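Local structure of putative phosphosugar isomerase (Silicibacter pomeroyi DSS-3, 3FJ1) at residues R8-I13 against A189-D194; A151-F156 against S315-V320; L217-E222 against S311-F316; E222-F227 against L233-Y238; V300-G303 against T307-L310. The protein is of unknown exact function but carries two SIS domains, probably binding phosphosugar derivatives as an isomerase or aminotransferase does. All blocks are in the same frame, centred on the assembly; numbering follows the deposited sequence.

Interaction 1. Residues R8-I13 against A189-D194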
# COMPACT_ATOMS: atom_id res chain seq x y z
N ARG A 8 15.83 14.57 -21.31
CA ARG A 8 15.44 15.38 -20.17
C ARG A 8 15.60 14.57 -18.89
O ARG A 8 16.00 15.08 -17.86
CB ARG A 8 14.01 15.91 -20.34
CG ARG A 8 13.57 16.94 -19.31
CD ARG A 8 14.48 18.18 -19.31
NE ARG A 8 14.25 19.04 -20.47
CZ ARG A 8 15.05 20.05 -20.83
NH1 ARG A 8 16.15 20.31 -20.13
NH2 ARG A 8 14.74 20.77 -21.92
N MSE A 9 15.29 13.28 -18.96
CA MSE A 9 15.43 12.41 -17.79
C MSE A 9 16.86 12.41 -17.32
O MSE A 9 17.14 12.56 -16.13
CB MSE A 9 14.99 10.98 -18.11
CG MSE A 9 15.06 10.07 -16.93
SE MSE A 9 14.34 8.30 -17.34
CE MSE A 9 14.68 7.41 -15.61
N ARG A 10 17.80 12.25 -18.26
CA ARG A 10 19.23 12.27 -17.88
C ARG A 10 19.67 13.62 -17.35
O ARG A 10 20.44 13.68 -16.40
CB ARG A 10 20.13 11.85 -19.05
CG ARG A 10 21.61 11.69 -18.64
CD ARG A 10 21.84 10.50 -17.69
NE ARG A 10 22.78 10.83 -16.62
CZ ARG A 10 23.18 9.97 -15.68
NH1 ARG A 10 22.80 8.70 -15.72
NH2 ARG A 10 24.01 10.37 -14.75
N ARG A 11 19.22 14.71 -17.96
CA ARG A 11 19.57 16.05 -17.49
C ARG A 11 19.17 16.17 -16.02
O ARG A 11 19.90 16.68 -15.20
CB ARG A 11 18.78 17.13 -18.25
CG ARG A 11 19.10 17.32 -19.72
CD ARG A 11 20.32 18.11 -19.90
NE ARG A 11 20.63 18.37 -21.30
CZ ARG A 11 21.82 18.74 -21.74
NH1 ARG A 11 22.84 18.84 -20.89
NH2 ARG A 11 22.02 18.95 -23.03
N GLU A 12 17.99 15.65 -15.71
CA GLU A 12 17.51 15.85 -14.37
C GLU A 12 18.23 14.93 -13.38
O GLU A 12 18.53 15.36 -12.27
CB GLU A 12 15.98 15.91 -14.37
CG GLU A 12 15.56 17.17 -15.14
CD GLU A 12 14.08 17.37 -15.37
OE1 GLU A 12 13.25 16.68 -14.75
OE2 GLU A 12 13.74 18.28 -16.16
N ILE A 13 18.60 13.72 -13.79
CA ILE A 13 19.42 12.84 -12.96
C ILE A 13 20.78 13.51 -12.67
O ILE A 13 21.28 13.43 -11.52
CB ILE A 13 19.63 11.45 -13.63
CG1 ILE A 13 18.32 10.66 -13.69
CG2 ILE A 13 20.69 10.65 -12.86
CD1 ILE A 13 18.36 9.44 -14.65
N ALA A 189 28.25 10.09 -7.26
CA ALA A 189 28.84 8.77 -7.50
C ALA A 189 27.77 7.80 -7.99
O ALA A 189 27.93 7.14 -9.04
CB ALA A 189 29.52 8.28 -6.23
N ALA A 190 26.65 7.71 -7.23
CA ALA A 190 25.55 6.85 -7.63
C ALA A 190 25.02 7.09 -9.05
O ALA A 190 24.60 6.15 -9.72
CB ALA A 190 24.37 7.00 -6.60
N SER A 191 25.01 8.34 -9.51
CA SER A 191 24.48 8.66 -10.82
C SER A 191 25.43 8.18 -11.93
O SER A 191 25.03 8.14 -13.08
CB SER A 191 24.25 10.16 -10.98
OG SER A 191 25.47 10.88 -11.00
N ARG A 192 26.66 7.84 -11.58
CA ARG A 192 27.65 7.35 -12.57
C ARG A 192 27.60 5.81 -12.74
O ARG A 192 28.46 5.22 -13.41
CB ARG A 192 29.05 7.84 -12.19
CG ARG A 192 29.19 9.38 -12.26
CD ARG A 192 30.65 9.89 -12.07
NE ARG A 192 31.10 9.86 -10.67
CZ ARG A 192 31.02 10.88 -9.79
NH1 ARG A 192 30.55 12.09 -10.15
NH2 ARG A 192 31.46 10.72 -8.53
N ILE A 193 26.58 5.16 -12.18
CA ILE A 193 26.38 3.73 -12.25
C ILE A 193 25.14 3.50 -13.14
O ILE A 193 24.15 4.25 -13.01
CB ILE A 193 26.12 3.14 -10.86
CG1 ILE A 193 27.40 3.28 -10.01
CG2 ILE A 193 25.63 1.69 -10.97
CD1 ILE A 193 27.20 3.01 -8.54
N ASP A 194 25.22 2.57 -14.09
CA ASP A 194 24.05 2.30 -14.93
C ASP A 194 23.78 0.83 -15.22
O ASP A 194 22.93 0.52 -16.03
CB ASP A 194 24.02 3.21 -16.17
CG ASP A 194 25.17 2.98 -17.09
OD1 ASP A 194 25.77 1.88 -17.08
OD2 ASP A 194 25.43 3.90 -17.90
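Near its C-terminal end, helix 183-191 is met at S191 by R10 and I13, from the first two turns of the long helix 8-41. The contact is small and almost wholly buried, and it illustrates how a single arginine can tie together elements far apart in sequence. R10 places CG opposite its backbone N (chi1 -173°) and then bends at chi2 and chi3, which turns the guanidinium across to the other helix. Its NH2 donates to S191 O at 3.0 Å, with the hydrogen nearly in line (164°). The oxygen lies at the edge of the guanidinium, close to its plane, whereas from the carbonyl's side the donor stands 43° above the peptide plane. CG2 of I13 sits over the centre of the guanidinium, 3.7 Å above it, so one face of the charged group rests on a methyl. That methyl also reaches CB of S191 at 4.1 Å, while the S191 hydroxyl turns back to A188 O within its own helix. R10 has further partners: NH2 forms a salt bridge with D14, and NH1 bonds to S318 OG, which also lies within bonding reach of S191 O and I193 O. A leucine in place of R10 would probably leave the D14 carboxylate without this mate and take the arginine's N-H from S191 O. Carbonyl groups near a helix C-terminus tend to be more negative than most, so the positive guanidinium is likely to be favoured there, its charge balanced by D14 and one of its faces covered by I13.

Interaction 2. Residues A151-F156 against S315-V320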
# COMPACT_ATOMS: atom_id res chain seq x y z
N ALA A 151 9.82 11.17 -15.29
CA ALA A 151 10.49 10.37 -14.23
C ALA A 151 10.46 11.14 -12.90
O ALA A 151 10.38 10.52 -11.83
CB ALA A 151 11.90 10.06 -14.63
N ALA A 152 10.52 12.49 -12.97
CA ALA A 152 10.43 13.39 -11.79
C ALA A 152 11.32 12.90 -10.66
O ALA A 152 10.88 12.70 -9.51
CB ALA A 152 8.98 13.52 -11.31
N THR A 153 12.58 12.66 -11.02
CA THR A 153 13.55 12.06 -10.14
C THR A 153 13.99 13.03 -9.03
O THR A 153 14.22 12.64 -7.86
CB THR A 153 14.78 11.57 -10.98
OG1 THR A 153 15.36 12.67 -11.69
CG2 THR A 153 14.39 10.46 -12.02
N LYS A 154 14.13 14.29 -9.38
CA LYS A 154 14.54 15.29 -8.41
C LYS A 154 13.51 15.42 -7.29
O LYS A 154 13.86 15.54 -6.12
CB LYS A 154 14.73 16.64 -9.08
CG LYS A 154 15.89 16.68 -10.01
CD LYS A 154 16.19 18.12 -10.51
CE LYS A 154 15.05 18.76 -11.32
NZ LYS A 154 15.46 20.17 -11.68
N THR A 155 12.24 15.46 -7.68
CA THR A 155 11.15 15.56 -6.74
C THR A 155 11.18 14.40 -5.75
O THR A 155 11.04 14.61 -4.55
CB THR A 155 9.79 15.63 -7.47
OG1 THR A 155 9.67 16.91 -8.10
CG2 THR A 155 8.63 15.47 -6.49
N PHE A 156 11.33 13.17 -6.24
CA PHE A 156 11.43 12.03 -5.30
C PHE A 156 12.60 12.18 -4.30
O PHE A 156 12.41 12.09 -3.09
CB PHE A 156 11.56 10.70 -6.05
CG PHE A 156 11.58 9.53 -5.12
CD1 PHE A 156 10.40 8.96 -4.70
CD2 PHE A 156 12.76 9.09 -4.54
CE1 PHE A 156 10.40 7.90 -3.82
CE2 PHE A 156 12.77 8.01 -3.63
CZ PHE A 156 11.56 7.43 -3.26
N SER A 315 20.99 5.28 -8.75
CA SER A 315 21.61 4.30 -9.66
C SER A 315 20.54 3.63 -10.54
O SER A 315 20.75 3.41 -11.74
CB SER A 315 22.42 3.29 -8.88
OG SER A 315 23.59 3.90 -8.31
N PHE A 316 19.40 3.31 -9.94
CA PHE A 316 18.31 2.71 -10.70
C PHE A 316 17.83 3.65 -11.81
O PHE A 316 17.60 3.21 -12.95
CB PHE A 316 17.14 2.34 -9.78
CG PHE A 316 15.93 1.81 -10.52
CD1 PHE A 316 15.87 0.51 -10.90
CD2 PHE A 316 14.87 2.63 -10.84
CE1 PHE A 316 14.76 0.03 -11.59
CE2 PHE A 316 13.78 2.16 -11.54
CZ PHE A 316 13.72 0.87 -11.90
N TYR A 317 17.62 4.92 -11.46
CA TYR A 317 17.14 5.91 -12.42
C TYR A 317 18.08 5.98 -13.63
O TYR A 317 17.67 6.05 -14.79
CB TYR A 317 17.06 7.30 -11.79
CG TYR A 317 15.97 7.54 -10.74
CD1 TYR A 317 14.72 6.93 -10.81
CD2 TYR A 317 16.18 8.48 -9.73
CE1 TYR A 317 13.72 7.21 -9.87
CE2 TYR A 317 15.19 8.76 -8.78
CZ TYR A 317 13.97 8.13 -8.86
OH TYR A 317 13.01 8.43 -7.90
N SER A 318 19.37 6.00 -13.30
CA SER A 318 20.44 6.02 -14.28
C SER A 318 20.39 4.77 -15.17
O SER A 318 20.49 4.88 -16.38
CB SER A 318 21.79 6.15 -13.54
OG SER A 318 22.86 6.11 -14.47
N MSE A 319 20.21 3.58 -14.59
CA MSE A 319 20.05 2.35 -15.37
C MSE A 319 18.86 2.44 -16.35
O MSE A 319 19.00 2.18 -17.58
CB MSE A 319 19.91 1.13 -14.47
CG MSE A 319 19.83 -0.23 -15.16
SE MSE A 319 18.05 -0.63 -15.87
CE MSE A 319 17.18 -1.04 -14.15
N VAL A 320 17.71 2.90 -15.83
CA VAL A 320 16.48 3.02 -16.65
C VAL A 320 16.67 4.02 -17.81
O VAL A 320 16.30 3.74 -18.94
CB VAL A 320 15.26 3.39 -15.79
CG1 VAL A 320 14.02 3.78 -16.65
CG2 VAL A 320 14.91 2.21 -14.82
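The phenolic oxygen of Y317 lies against F156, 3.3 Å from its CB, and makes its hydrogen bond beyond the two segments, to OE2 of E222. The Y317 side chain crosses that of F156 at about a right angle, its hydroxyl close to the root of the phenylalanine ring. Behind this polar tip the ring serves as an apolar platform. CG2 of T153 stands over its centre in a CH-pi contact, 3.5 Å from the centroid and only 11° off the ring normal. The methyl can do this because CG2, rather than OG1, is the branch opposite the carbonyl carbon; OG1 (chi1 58°) sits between the backbone N and C. CB of T153 rests on the same ring, 3.6 Å from CD2. A phenylalanine in place of Y317 would keep the platform under T153 but would probably leave E222 without one hydrogen-bond partner and open a small gap beside F156. The contact thus joins the first turn of helix 153-171, in the first SIS domain, to the middle of helix 308-326, in the second. Helix 8-41 packs I13 against Y317 and I16 against T153, helix 53-69 lies on F156, and helix 217-231 supplies E222.

Interaction 3. Residues L217-E222 against S311-F316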
# COMPACT_ATOMS: atom_id res chain seq x y z
N LEU A 217 12.04 -1.09 0.82
CA LEU A 217 10.80 -1.39 0.12
C LEU A 217 10.20 -0.15 -0.51
O LEU A 217 9.57 -0.24 -1.56
CB LEU A 217 9.77 -2.06 1.04
CG LEU A 217 8.51 -2.63 0.35
CD1 LEU A 217 8.77 -3.60 -0.80
CD2 LEU A 217 7.66 -3.30 1.46
N ALA A 218 10.43 1.02 0.08
CA ALA A 218 9.88 2.28 -0.45
C ALA A 218 10.51 2.62 -1.81
O ALA A 218 9.81 3.01 -2.75
CB ALA A 218 10.08 3.45 0.57
N VAL A 219 11.83 2.46 -1.93
CA VAL A 219 12.51 2.72 -3.22
C VAL A 219 12.26 1.54 -4.18
O VAL A 219 12.24 1.75 -5.38
CB VAL A 219 14.06 3.05 -3.08
CG1 VAL A 219 14.29 4.36 -2.28
CG2 VAL A 219 14.84 1.88 -2.54
N SER A 220 12.06 0.31 -3.70
CA SER A 220 11.67 -0.79 -4.56
C SER A 220 10.30 -0.45 -5.23
O SER A 220 10.09 -0.67 -6.43
CB SER A 220 11.58 -2.10 -3.76
OG SER A 220 11.24 -3.19 -4.61
N ASN A 221 9.39 0.11 -4.46
CA ASN A 221 8.05 0.48 -4.97
C ASN A 221 8.19 1.62 -6.00
O ASN A 221 7.57 1.63 -7.05
CB ASN A 221 7.14 0.97 -3.82
CG ASN A 221 6.71 -0.14 -2.88
OD1 ASN A 221 6.95 -1.33 -3.16
ND2 ASN A 221 6.08 0.22 -1.78
N GLU A 222 9.01 2.60 -5.65
CA GLU A 222 9.27 3.76 -6.54
C GLU A 222 9.90 3.30 -7.85
O GLU A 222 9.53 3.78 -8.92
CB GLU A 222 10.20 4.76 -5.81
CG GLU A 222 10.87 5.90 -6.64
CD GLU A 222 9.92 6.92 -7.26
OE1 GLU A 222 8.71 6.86 -7.01
OE2 GLU A 222 10.40 7.81 -8.05
N SER A 311 20.70 6.58 -2.56
CA SER A 311 21.79 6.29 -3.47
C SER A 311 21.34 5.18 -4.48
O SER A 311 21.57 5.25 -5.69
CB SER A 311 23.02 5.86 -2.65
OG SER A 311 24.03 5.36 -3.51
N LEU A 312 20.67 4.15 -3.97
CA LEU A 312 20.22 3.03 -4.81
C LEU A 312 19.23 3.47 -5.89
O LEU A 312 19.32 3.03 -7.02
CB LEU A 312 19.56 1.96 -3.93
CG LEU A 312 20.36 1.42 -2.75
CD1 LEU A 312 19.56 0.35 -2.00
CD2 LEU A 312 21.71 0.85 -3.26
N ILE A 313 18.27 4.32 -5.53
CA ILE A 313 17.28 4.78 -6.49
C ILE A 313 17.93 5.66 -7.56
O ILE A 313 17.50 5.62 -8.70
CB ILE A 313 16.05 5.45 -5.84
CG1 ILE A 313 14.85 5.44 -6.82
CG2 ILE A 313 16.40 6.87 -5.25
CD1 ILE A 313 14.22 4.04 -7.13
N VAL A 314 18.94 6.45 -7.21
CA VAL A 314 19.65 7.27 -8.22
C VAL A 314 20.34 6.33 -9.24
O VAL A 314 20.26 6.56 -10.48
CB VAL A 314 20.61 8.30 -7.59
CG1 VAL A 314 21.51 8.92 -8.66
CG2 VAL A 314 19.80 9.42 -6.83
N SER A 315 20.99 5.28 -8.75
CA SER A 315 21.61 4.30 -9.66
C SER A 315 20.54 3.63 -10.54
O SER A 315 20.75 3.41 -11.74
CB SER A 315 22.42 3.29 -8.88
OG SER A 315 23.59 3.90 -8.31
N PHE A 316 19.40 3.31 -9.94
CA PHE A 316 18.31 2.71 -10.70
C PHE A 316 17.83 3.65 -11.81
O PHE A 316 17.60 3.21 -12.95
CB PHE A 316 17.14 2.34 -9.78
CG PHE A 316 15.93 1.81 -10.52
CD1 PHE A 316 15.87 0.51 -10.90
CD2 PHE A 316 14.87 2.63 -10.84
CE1 PHE A 316 14.76 0.03 -11.59
CE2 PHE A 316 13.78 2.16 -11.54
CZ PHE A 316 13.72 0.87 -11.90
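I313 and V219 make the tight part of this helix-helix contact, where the two backbones come within 6.1 Å from CA to CA. It is an example of close packing achieved with few atoms. The I313 chain runs with CG1 opposite the backbone N, at a chi1 of -159°, and bends at chi2 so that its terminal methyl reaches into helix 217-231. There CD1 touches V219 O at 3.5 Å and lies 3.9 Å from CG of E222. Farther back on the same side chain, CB faces CG1 of V219 at 4.1 Å, the two branched chains crossing obliquely. E222 takes part through its aliphatic portion alone: CG passes I313 at about a right angle, and the bend at chi2 (64°) carries the carboxylate away to polar partners, K226 and Y317 on OE2 and S53 on OE1. A buried acid is therefore accommodated by giving its methylene to the apolar contact and its oxygens to donors. Around this centre the fit is looser. L312 and F316, one residue before and three after I313, set off toward helix 217-231 at CB, yet L312 CB stays 4.9 Å from V219 CG2 and F316 CE2 stays 5.2 Å from E222 O. On the far side of helix 217-231, L217 and N221 are partly exposed, and N221 turns away from the contact. Helix 53-69 lies along A218 and N221, F156 of helix 153-171 fits against both E222 and I313, and helix 183-191 backs the other side of helix 308-326 at S311 and V314.

Interaction 4. Residues E222-F227 against L233-Y238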
# COMPACT_ATOMS: atom_id res chain seq x y z
N GLU A 222 9.01 2.60 -5.65
CA GLU A 222 9.27 3.76 -6.54
C GLU A 222 9.90 3.30 -7.85
O GLU A 222 9.53 3.78 -8.92
CB GLU A 222 10.20 4.76 -5.81
CG GLU A 222 10.87 5.90 -6.64
CD GLU A 222 9.92 6.92 -7.26
OE1 GLU A 222 8.71 6.86 -7.01
OE2 GLU A 222 10.40 7.81 -8.05
N ALA A 223 10.84 2.37 -7.75
CA ALA A 223 11.54 1.84 -8.92
C ALA A 223 10.56 1.18 -9.91
O ALA A 223 10.60 1.47 -11.12
CB ALA A 223 12.62 0.86 -8.48
N ALA A 224 9.67 0.32 -9.40
CA ALA A 224 8.67 -0.31 -10.27
C ALA A 224 7.76 0.76 -10.93
O ALA A 224 7.50 0.68 -12.12
CB ALA A 224 7.86 -1.36 -9.54
N LEU A 225 7.35 1.76 -10.16
CA LEU A 225 6.51 2.83 -10.69
C LEU A 225 7.20 3.54 -11.86
O LEU A 225 6.63 3.64 -12.96
CB LEU A 225 6.17 3.85 -9.60
CG LEU A 225 5.43 5.11 -10.06
CD1 LEU A 225 4.14 4.71 -10.80
CD2 LEU A 225 5.15 6.08 -8.92
N LYS A 226 8.42 4.01 -11.63
CA LYS A 226 9.10 4.81 -12.62
C LYS A 226 9.55 4.01 -13.86
O LYS A 226 9.61 4.56 -14.97
CB LYS A 226 10.24 5.62 -12.01
CG LYS A 226 9.74 6.61 -10.92
CD LYS A 226 8.68 7.61 -11.43
CE LYS A 226 8.14 8.56 -10.29
NZ LYS A 226 9.13 9.44 -9.63
N PHE A 227 9.80 2.72 -13.67
CA PHE A 227 10.10 1.85 -14.81
C PHE A 227 8.90 1.79 -15.73
O PHE A 227 9.04 1.94 -16.94
CB PHE A 227 10.48 0.47 -14.31
CG PHE A 227 10.84 -0.49 -15.41
CD1 PHE A 227 12.10 -0.48 -15.96
CD2 PHE A 227 9.92 -1.41 -15.88
CE1 PHE A 227 12.44 -1.40 -16.97
CE2 PHE A 227 10.25 -2.31 -16.87
CZ PHE A 227 11.51 -2.30 -17.42
N LEU A 233 6.85 -0.56 -19.81
CA LEU A 233 7.03 -1.99 -19.65
C LEU A 233 6.57 -2.30 -18.24
O LEU A 233 6.62 -1.43 -17.38
CB LEU A 233 8.50 -2.40 -19.85
CG LEU A 233 9.07 -2.27 -21.26
CD1 LEU A 233 10.57 -2.42 -21.19
CD2 LEU A 233 8.46 -3.29 -22.23
N HIS A 234 6.17 -3.53 -18.01
CA HIS A 234 5.60 -3.91 -16.74
C HIS A 234 6.68 -4.11 -15.68
O HIS A 234 7.76 -4.63 -15.99
CB HIS A 234 4.79 -5.20 -16.89
CG HIS A 234 4.07 -5.60 -15.64
ND1 HIS A 234 3.16 -4.78 -15.02
CD2 HIS A 234 4.13 -6.74 -14.91
CE1 HIS A 234 2.69 -5.39 -13.95
NE2 HIS A 234 3.27 -6.58 -13.85
N ALA A 235 6.38 -3.67 -14.47
CA ALA A 235 7.20 -3.94 -13.31
C ALA A 235 6.32 -4.14 -12.08
O ALA A 235 5.20 -3.60 -12.00
CB ALA A 235 8.21 -2.83 -13.06
N GLU A 236 6.83 -4.90 -11.11
CA GLU A 236 6.12 -5.13 -9.84
C GLU A 236 7.12 -5.16 -8.70
O GLU A 236 8.18 -5.79 -8.84
CB GLU A 236 5.35 -6.46 -9.85
CG GLU A 236 4.18 -6.54 -10.81
CD GLU A 236 3.58 -7.94 -10.89
OE1 GLU A 236 3.60 -8.68 -9.87
OE2 GLU A 236 3.09 -8.32 -11.96
N SER A 237 6.79 -4.49 -7.60
CA SER A 237 7.60 -4.44 -6.40
C SER A 237 7.06 -5.37 -5.30
O SER A 237 5.85 -5.37 -5.00
CB SER A 237 7.66 -3.02 -5.86
OG SER A 237 8.45 -3.00 -4.69
N TYR A 238 7.96 -6.07 -4.62
CA TYR A 238 7.57 -6.96 -3.56
C TYR A 238 8.49 -6.86 -2.39
O TYR A 238 9.68 -6.57 -2.56
CB TYR A 238 7.68 -8.42 -4.02
CG TYR A 238 6.71 -8.84 -5.09
CD1 TYR A 238 7.02 -8.73 -6.45
CD2 TYR A 238 5.50 -9.39 -4.74
CE1 TYR A 238 6.11 -9.14 -7.43
CE2 TYR A 238 4.61 -9.80 -5.68
CZ TYR A 238 4.91 -9.65 -7.02
OH TYR A 238 3.94 -10.09 -7.92
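The F227 ring has the carbonyl oxygen of H234 at its edge, near the ring plane, 3.5 Å from CE2. CB of L233 and CB of A235 approach the same ring obliquely, the latter 3.6 Å from CD2. With CG opposite the backbone N (chi1 -178°), the phenylalanine extends along the incoming chain and spans L233 to A235. L233 O, close to CD2, is buried here with no polar partner in the model. Another flat group belongs to H234, which leaves the strand away from the helix; its imidazole meets E236 OE2 at its edge, though E236 has two conformers and the bond is tentative. The H234 ring also meets H234 of the second subunit, the planes about 75° apart. The setting is the beta-alpha-beta unit of strand 208-212, helix 217-231 and strand 235-239, whose helix runs antiparallel to the returning strand (174°), the axes of the two short segments 7.0 Å apart. Such closeness rests on small residues. CB of A224 lies 3.8 Å from CB of A235 and 4.0 Å from CB of S237, whose hydroxyl bonds to N221 and S220. On another side of the helix, K226 NZ makes a 2.6 Å salt bridge with E222 OE2, using the oxygen's syn lone pair.

Interaction 5. Residues V300-G303 against T307-L310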
# COMPACT_ATOMS: atom_id res chain seq x y z
N VAL A 300 26.67 2.59 -4.09
CA VAL A 300 27.38 3.51 -3.22
C VAL A 300 26.67 3.64 -1.86
O VAL A 300 25.50 4.04 -1.80
CB VAL A 300 27.52 4.90 -3.87
CG1 VAL A 300 28.42 5.78 -3.00
CG2 VAL A 300 28.05 4.80 -5.33
N ARG A 301 27.36 3.28 -0.79
CA ARG A 301 26.83 3.42 0.53
C ARG A 301 26.96 4.89 0.98
O ARG A 301 27.86 5.61 0.52
CB ARG A 301 27.51 2.46 1.50
CG ARG A 301 27.22 1.00 1.23
CD ARG A 301 25.81 0.63 1.65
NE ARG A 301 25.45 -0.77 1.45
CZ ARG A 301 24.44 -1.20 0.69
NH1 ARG A 301 23.67 -0.38 -0.01
NH2 ARG A 301 24.19 -2.51 0.65
N SER A 302 26.06 5.31 1.86
CA SER A 302 25.88 6.72 2.22
C SER A 302 26.41 7.20 3.58
O SER A 302 26.52 8.40 3.80
CB SER A 302 24.39 7.05 2.16
OG SER A 302 23.71 6.52 3.26
N GLY A 303 26.74 6.27 4.48
CA GLY A 303 27.11 6.61 5.85
C GLY A 303 26.04 6.34 6.89
O GLY A 303 26.31 6.37 8.09
N THR A 307 19.70 6.88 4.69
CA THR A 307 20.03 7.59 3.46
C THR A 307 20.45 6.62 2.34
O THR A 307 20.41 6.98 1.17
CB THR A 307 21.12 8.69 3.71
OG1 THR A 307 22.11 8.17 4.61
CG2 THR A 307 20.49 9.96 4.35
N ASP A 308 20.81 5.39 2.69
CA ASP A 308 21.26 4.42 1.69
C ASP A 308 20.31 4.22 0.51
O ASP A 308 20.76 4.17 -0.62
CB ASP A 308 21.62 3.06 2.30
CG ASP A 308 23.07 2.98 2.84
OD1 ASP A 308 23.85 3.97 2.78
OD2 ASP A 308 23.41 1.90 3.35
N PRO A 309 19.00 4.09 0.77
CA PRO A 309 18.07 3.89 -0.35
C PRO A 309 18.08 4.99 -1.42
O PRO A 309 17.83 4.69 -2.57
CB PRO A 309 16.71 3.75 0.33
CG PRO A 309 17.04 3.21 1.68
CD PRO A 309 18.30 3.96 2.06
N LEU A 310 18.39 6.23 -1.05
CA LEU A 310 18.44 7.32 -2.02
C LEU A 310 19.57 7.10 -3.03
O LEU A 310 19.42 7.38 -4.23
CB LEU A 310 18.57 8.66 -1.31
CG LEU A 310 17.31 9.19 -0.60
CD1 LEU A 310 17.72 10.38 0.22
CD2 LEU A 310 16.16 9.52 -1.58
O HOH W 1 23.34 2.60 -0.60
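D308 reaches back from near the N-terminal end of helix 308-326 to S302 and R301 in the preceding loop, a case of one carboxylate pinning a loop to the helix that follows. Its CB stands 4.2 Å from S302 OG, and CG lies 3.8 Å from CD of R301. The two oxygens divide between these neighbours. OD1 accepts twice: from S302 N at 2.7 Å, met nearly along its C-O axis, and from S302 OG at 2.6 Å, on the anti side; the two donors come from opposite faces of the carboxylate plane. OD2 touches CD of R301 at 3.2 Å and forms only a long, purely electrostatic salt bridge with NE at 3.9 Å, its hydrogen bond going to G263 N; R301 NH2 pairs with E267. T307 OG1 comes within 2.7 Å of S302 OG. A water joins the loop to the helix, donating to V300 O and D308 O and accepting from R301 NH1, which also bonds to A261 O. The bonds to S302 are likely to hold the loop that leads from strand 295-296 into the helix, with T307 packed on helices 153-171 and 174-181, S302 against T186 of helix 183-191, and L310 against helix 153-171.

How the interactions relate
Helix 308-326 is the common element: interactions 2, 3 and 5 all use it, and interaction 1 reaches it through S315 OG, 2.8 Å from A190 O. Interactions 1 and 2 are neighbours, their centres about 7 Å apart. Interactions 2, 3 and 4 converge on E222, whose OE2 lies 2.7 Å from Y317 OH, while interaction 4 also meets interaction 2 where K226 NZ approaches A151 O at 2.7 Å. Interaction 5 is linked to interaction 3 by S311 OG and V300 O, 2.6 Å apart, but its centre is about 20 Å from that of interaction 4. Together they illustrate how one helix can bind the two SIS domains and the N-terminal helix into one body.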